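Local coordinates for protein N-acetylglucosamine 2-epimerase (Xylella fastidiosa, PDB 3GT5) that probably interconverts sugar epimers as an isomerase of the N-acylglucosamine 2-epimerase family, at residues H345-D348 with A353-R356; Y355-L358 with K364-D367. All blocks are in the same frame, centred on the assembly; numbering follows the deposited sequence.

Contact 1: H345-D348 with A353-R356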
loop_
_atom_site.group_PDB
_atom_site.type_symbol
_atom_site.label_atom_id
_atom_site.label_comp_id
_atom_site.label_asym_id
_atom_site.label_seq_id
_atom_site.Cartn_x
_atom_site.Cartn_y
_atom_site.Cartn_z
ATOM N N HIS A 345 -16.797 6.383 -11.572
ATOM C CA HIS A 345 -16.843 7.307 -10.428
ATOM C C HIS A 345 -15.549 7.833 -9.818
ATOM O O HIS A 345 -15.530 8.907 -9.233
ATOM C CB HIS A 345 -17.668 6.673 -9.303
ATOM C CG HIS A 345 -19.104 6.420 -9.677
ATOM N ND1 HIS A 345 -19.593 5.172 -9.984
ATOM C CD2 HIS A 345 -20.147 7.276 -9.820
ATOM C CE1 HIS A 345 -20.874 5.270 -10.308
ATOM N NE2 HIS A 345 -21.229 6.539 -10.219
ATOM N N MET A 346 -14.497 7.023 -9.837
ATOM C CA MET A 346 -13.289 7.350 -9.098
ATOM C C MET A 346 -12.130 7.906 -9.933
ATOM O O MET A 346 -11.293 8.629 -9.416
ATOM C CB MET A 346 -12.799 6.106 -8.331
ATOM C CG MET A 346 -13.843 5.556 -7.355
ATOM S SD MET A 346 -13.241 5.209 -5.639
ATOM C CE MET A 346 -12.708 6.839 -5.334
ATOM N N VAL A 347 -12.056 7.548 -11.209
ATOM C CA VAL A 347 -10.972 8.030 -12.049
ATOM C C VAL A 347 -11.344 9.395 -12.631
ATOM O O VAL A 347 -12.429 9.564 -13.182
ATOM C CB VAL A 347 -10.713 7.043 -13.215
ATOM C CG1 VAL A 347 -9.631 7.624 -14.175
ATOM C CG2 VAL A 347 -10.311 5.658 -12.703
ATOM N N ASP A 348 -10.437 10.349 -12.510
ATOM C CA ASP A 348 -10.660 11.733 -12.981
ATOM C C ASP A 348 -10.289 11.744 -14.468
ATOM O O ASP A 348 -9.116 11.715 -14.812
ATOM C CB ASP A 348 -9.802 12.705 -12.192
ATOM C CG ASP A 348 -9.989 14.180 -12.630
ATOM O OD1 ASP A 348 -10.533 14.425 -13.756
ATOM O OD2 ASP A 348 -9.627 15.090 -11.849
ATOM N N ALA A 353 -5.507 10.478 -12.684
ATOM C CA ALA A 353 -5.301 9.980 -11.326
ATOM C C ALA A 353 -6.697 9.788 -10.740
ATOM O O ALA A 353 -7.688 10.112 -11.387
ATOM C CB ALA A 353 -4.424 10.919 -10.509
ATOM N N TRP A 354 -6.791 9.188 -9.557
ATOM C CA TRP A 354 -8.075 8.891 -8.948
ATOM C C TRP A 354 -8.398 9.893 -7.850
ATOM O O TRP A 354 -7.501 10.467 -7.206
ATOM C CB TRP A 354 -8.042 7.493 -8.284
ATOM C CG TRP A 354 -7.941 6.266 -9.181
ATOM C CD1 TRP A 354 -7.157 6.095 -10.305
ATOM C CD2 TRP A 354 -8.557 4.992 -8.945
ATOM N NE1 TRP A 354 -7.287 4.831 -10.781
ATOM C CE2 TRP A 354 -8.126 4.120 -9.966
ATOM C CE3 TRP A 354 -9.407 4.499 -7.962
ATOM C CZ2 TRP A 354 -8.560 2.811 -10.046
ATOM C CZ3 TRP A 354 -9.824 3.201 -8.041
ATOM C CH2 TRP A 354 -9.415 2.366 -9.066
ATOM N N TYR A 355 -9.695 10.128 -7.629
ATOM C CA TYR A 355 -10.118 10.849 -6.431
ATOM C C TYR A 355 -9.783 9.997 -5.231
ATOM O O TYR A 355 -9.764 8.783 -5.361
ATOM C CB TYR A 355 -11.596 11.161 -6.444
ATOM C CG TYR A 355 -12.023 11.920 -7.685
ATOM C CD1 TYR A 355 -11.432 13.119 -8.011
ATOM C CD2 TYR A 355 -13.015 11.412 -8.519
ATOM C CE1 TYR A 355 -11.832 13.830 -9.173
ATOM C CE2 TYR A 355 -13.422 12.089 -9.671
ATOM C CZ TYR A 355 -12.808 13.315 -9.980
ATOM O OH TYR A 355 -13.193 13.996 -11.109
ATOM N N ARG A 356 -9.497 10.616 -4.081
ATOM C CA ARG A 356 -9.198 9.823 -2.880
ATOM C C ARG A 356 -10.436 9.067 -2.338
ATOM O O ARG A 356 -10.369 7.882 -2.036
ATOM C CB ARG A 356 -8.529 10.650 -1.798
ATOM C CG ARG A 356 -8.086 9.857 -0.561
ATOM C CD ARG A 356 -7.333 10.699 0.452
ATOM N NE ARG A 356 -8.260 11.506 1.260
ATOM C CZ ARG A 356 -8.815 11.129 2.410
ATOM N NH1 ARG A 356 -9.646 11.962 3.033
ATOM N NH2 ARG A 356 -8.545 9.947 2.963
HETATM O O HOH W 1 -11.884 16.549 -11.529
#
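Val347 and Trp354 meet because Val347 turns CG1 opposite its backbone N (chi1 175°), which leaves CG2 facing the indole, while Trp354 holds CG opposite its carbonyl carbon (chi1 -68°). Val347 CG2 lies over one face of the five-membered ring of Trp354, 3.8 Å from its centroid, a CH-pi contact. The contact joins the C-terminal end of helix 329-346 to the loop leading into strand 357-358, part of the (alpha/alpha)6 barrel fold of this epimerase family. Two backbone bonds make a single beta bridge between Val347 and Trp354: Tyr355 N donates to Met346 O (2.8 Å) and Asp348 N to Ala353 O (3.0 Å), the second the straighter. Trp354 CA also makes a CA-H...O contact with Met346 O, and Met346 CB lies 3.8 Å from Trp354 CE3. Trp354 NE1 is hydrogen-bonded to His14 NE2 on helix 8-22, which limits rotation of the ring. The Tyr355 ring crosses the Asp348 side chain at about a right angle, with Tyr355 CZ 3.8 Å from Asp348 CB and His345 O near the plane at the ring's edge. Asp348 OD2 forms a salt bridge with Lys369, and OD1 takes the backbone N of Arg350 and Tyr351. One water ties the two polar ends together, donating to Asp348 OD2 at 2.7 Å and lying 2.9 Å from Tyr355 OH.

Contact 2: Y355-L358 with K364-D367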
loop_
_atom_site.group_PDB
_atom_site.type_symbol
_atom_site.label_atom_id
_atom_site.label_comp_id
_atom_site.label_asym_id
_atom_site.label_seq_id
_atom_site.Cartn_x
_atom_site.Cartn_y
_atom_site.Cartn_z
ATOM N N TYR A 355 -9.695 10.128 -7.629
ATOM C CA TYR A 355 -10.118 10.849 -6.431
ATOM C C TYR A 355 -9.783 9.997 -5.231
ATOM O O TYR A 355 -9.764 8.783 -5.361
ATOM C CB TYR A 355 -11.596 11.161 -6.444
ATOM C CG TYR A 355 -12.023 11.920 -7.685
ATOM C CD1 TYR A 355 -11.432 13.119 -8.011
ATOM C CD2 TYR A 355 -13.015 11.412 -8.519
ATOM C CE1 TYR A 355 -11.832 13.830 -9.173
ATOM C CE2 TYR A 355 -13.422 12.089 -9.671
ATOM C CZ TYR A 355 -12.808 13.315 -9.980
ATOM O OH TYR A 355 -13.193 13.996 -11.109
ATOM N N ARG A 356 -9.497 10.616 -4.081
ATOM C CA ARG A 356 -9.198 9.823 -2.880
ATOM C C ARG A 356 -10.436 9.067 -2.338
ATOM O O ARG A 356 -10.369 7.882 -2.036
ATOM C CB ARG A 356 -8.529 10.650 -1.798
ATOM C CG ARG A 356 -8.086 9.857 -0.561
ATOM C CD ARG A 356 -7.333 10.699 0.452
ATOM N NE ARG A 356 -8.260 11.506 1.260
ATOM C CZ ARG A 356 -8.815 11.129 2.410
ATOM N NH1 ARG A 356 -9.646 11.962 3.033
ATOM N NH2 ARG A 356 -8.545 9.947 2.963
ATOM N N LEU A 357 -11.574 9.745 -2.224
ATOM C CA LEU A 357 -12.755 9.109 -1.720
ATOM C C LEU A 357 -14.020 9.823 -2.167
ATOM O O LEU A 357 -13.971 10.966 -2.607
ATOM C CB LEU A 357 -12.695 9.035 -0.189
ATOM C CG LEU A 357 -13.032 10.306 0.588
ATOM C CD1 LEU A 357 -13.174 9.967 2.102
ATOM C CD2 LEU A 357 -11.975 11.345 0.352
ATOM N N LEU A 358 -15.126 9.101 -2.101
ATOM C CA LEU A 358 -16.443 9.650 -2.365
ATOM C C LEU A 358 -17.289 9.241 -1.171
ATOM O O LEU A 358 -16.975 8.253 -0.458
ATOM C CB LEU A 358 -17.009 9.081 -3.646
ATOM C CG LEU A 358 -16.154 9.252 -4.926
ATOM C CD1 LEU A 358 -16.779 8.375 -6.025
ATOM C CD2 LEU A 358 -16.089 10.748 -5.307
ATOM N N LYS A 364 -18.299 13.683 -4.355
ATOM C CA LYS A 364 -17.053 14.266 -3.889
ATOM C C LYS A 364 -17.208 15.062 -2.609
ATOM O O LYS A 364 -18.162 15.808 -2.457
ATOM C CB LYS A 364 -16.539 15.263 -4.940
ATOM C CG LYS A 364 -16.326 14.680 -6.329
ATOM C CD LYS A 364 -14.964 14.080 -6.462
ATOM C CE LYS A 364 -13.847 15.101 -6.225
ATOM N NZ LYS A 364 -14.011 16.352 -7.016
ATOM N N TYR A 365 -16.248 14.941 -1.704
ATOM C CA TYR A 365 -16.192 15.788 -0.517
ATOM C C TYR A 365 -15.553 17.156 -0.791
ATOM O O TYR A 365 -15.990 18.172 -0.238
ATOM C CB TYR A 365 -15.434 15.107 0.621
ATOM C CG TYR A 365 -16.228 14.045 1.350
ATOM C CD1 TYR A 365 -17.237 14.389 2.257
ATOM C CD2 TYR A 365 -15.968 12.693 1.147
ATOM C CE1 TYR A 365 -17.947 13.424 2.936
ATOM C CE2 TYR A 365 -16.699 11.711 1.812
ATOM C CZ TYR A 365 -17.668 12.083 2.719
ATOM O OH TYR A 365 -18.363 11.111 3.386
ATOM N N ASN A 366 -14.485 17.175 -1.589
ATOM C CA ASN A 366 -13.710 18.396 -1.844
ATOM C C ASN A 366 -12.765 18.142 -3.012
ATOM O O ASN A 366 -12.861 17.095 -3.669
ATOM C CB ASN A 366 -12.955 18.900 -0.595
ATOM C CG ASN A 366 -11.985 17.891 -0.064
ATOM O OD1 ASN A 366 -11.282 17.244 -0.834
ATOM N ND2 ASN A 366 -11.976 17.701 1.260
ATOM N N ASP A 367 -11.858 19.084 -3.252
ATOM C CA ASP A 367 -10.942 19.012 -4.406
ATOM C C ASP A 367 -9.525 18.531 -4.024
ATOM O O ASP A 367 -8.577 18.684 -4.805
ATOM C CB ASP A 367 -10.823 20.400 -5.062
ATOM C CG ASP A 367 -10.063 21.412 -4.173
ATOM O OD1 ASP A 367 -9.873 21.161 -2.948
ATOM O OD2 ASP A 367 -9.637 22.468 -4.706
HETATM O O HOH W 2 -13.830 13.786 -2.126
#
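Lys364 and Tyr355 supply the aromatic part of this contact, which lays the loop after strand 357-358 back against that strand and the residues leading into it. The lysine chain bends at chi2, chi3 and chi4 (chi2 -87°), curling its methylenes across one face of the tyrosine ring. Lys364 CD stands over the ring centre, 3.8 Å from the Tyr355 centroid, a CH-pi contact, and Lys364 CE follows at 3.6 Å from Tyr355 CD1. The ammonium Lys364 NZ is farther along and off-centre, 4.5 Å from the Tyr355 centroid and 29° from the ring normal, a cation-pi contact. Its stronger partner is Asp39, with which it forms a salt bridge.

Apolar packing continues on strand 357-358. Leu358 CD2 touches Lys364 CD at 3.7 Å, so the middle of the lysine chain rests against both the leucine and the tyrosine ring. Leu357 places CG between its backbone N and carbonyl carbon (chi1 79°), which brings CG and CD1 to the Tyr365 side chain at about a right angle, Leu357 CG 3.8 Å from Tyr365 CD2. The backbone of Leu358 also approaches that ring. Tyr365 OH is hydrogen-bonded to Asp306 on the adjoining strand 302-308 of the small antiparallel sheet, which holds the far end of the ring.

A water links the two backbones: it donates to Leu357 O at 2.9 Å and accepts from Tyr365 N at 2.7 Å. With methylene, aromatic and water-mediated contacts, the pairing of 355-358 with 364-367 rests largely on side chains and one water, while the ring face and Asp39 together would stabilise the positive charge of Lys364.

How the contacts relate
Contact 1 is buried and contact 2 lies at the surface, their centres about 8 Å apart on the same side of the chain's centre. They are consecutive steps of one path: helix 329-346 runs into the loop at 353-356, and strand 357-358 then leads to the loop at 364-367. Tyr355 belongs to both, its backbone N, ring edge and hydroxyl end serving 345-348 while one ring face serves the outer loop. Inside, two direct backbone bonds are joined by methionine, tyrosine and indole packing and a water between side chains; outside, lysine, leucine and tyrosine side chains meet beside a water between backbones. The two also touch directly, His345 O lying 3.5 Å from Leu358 CD1.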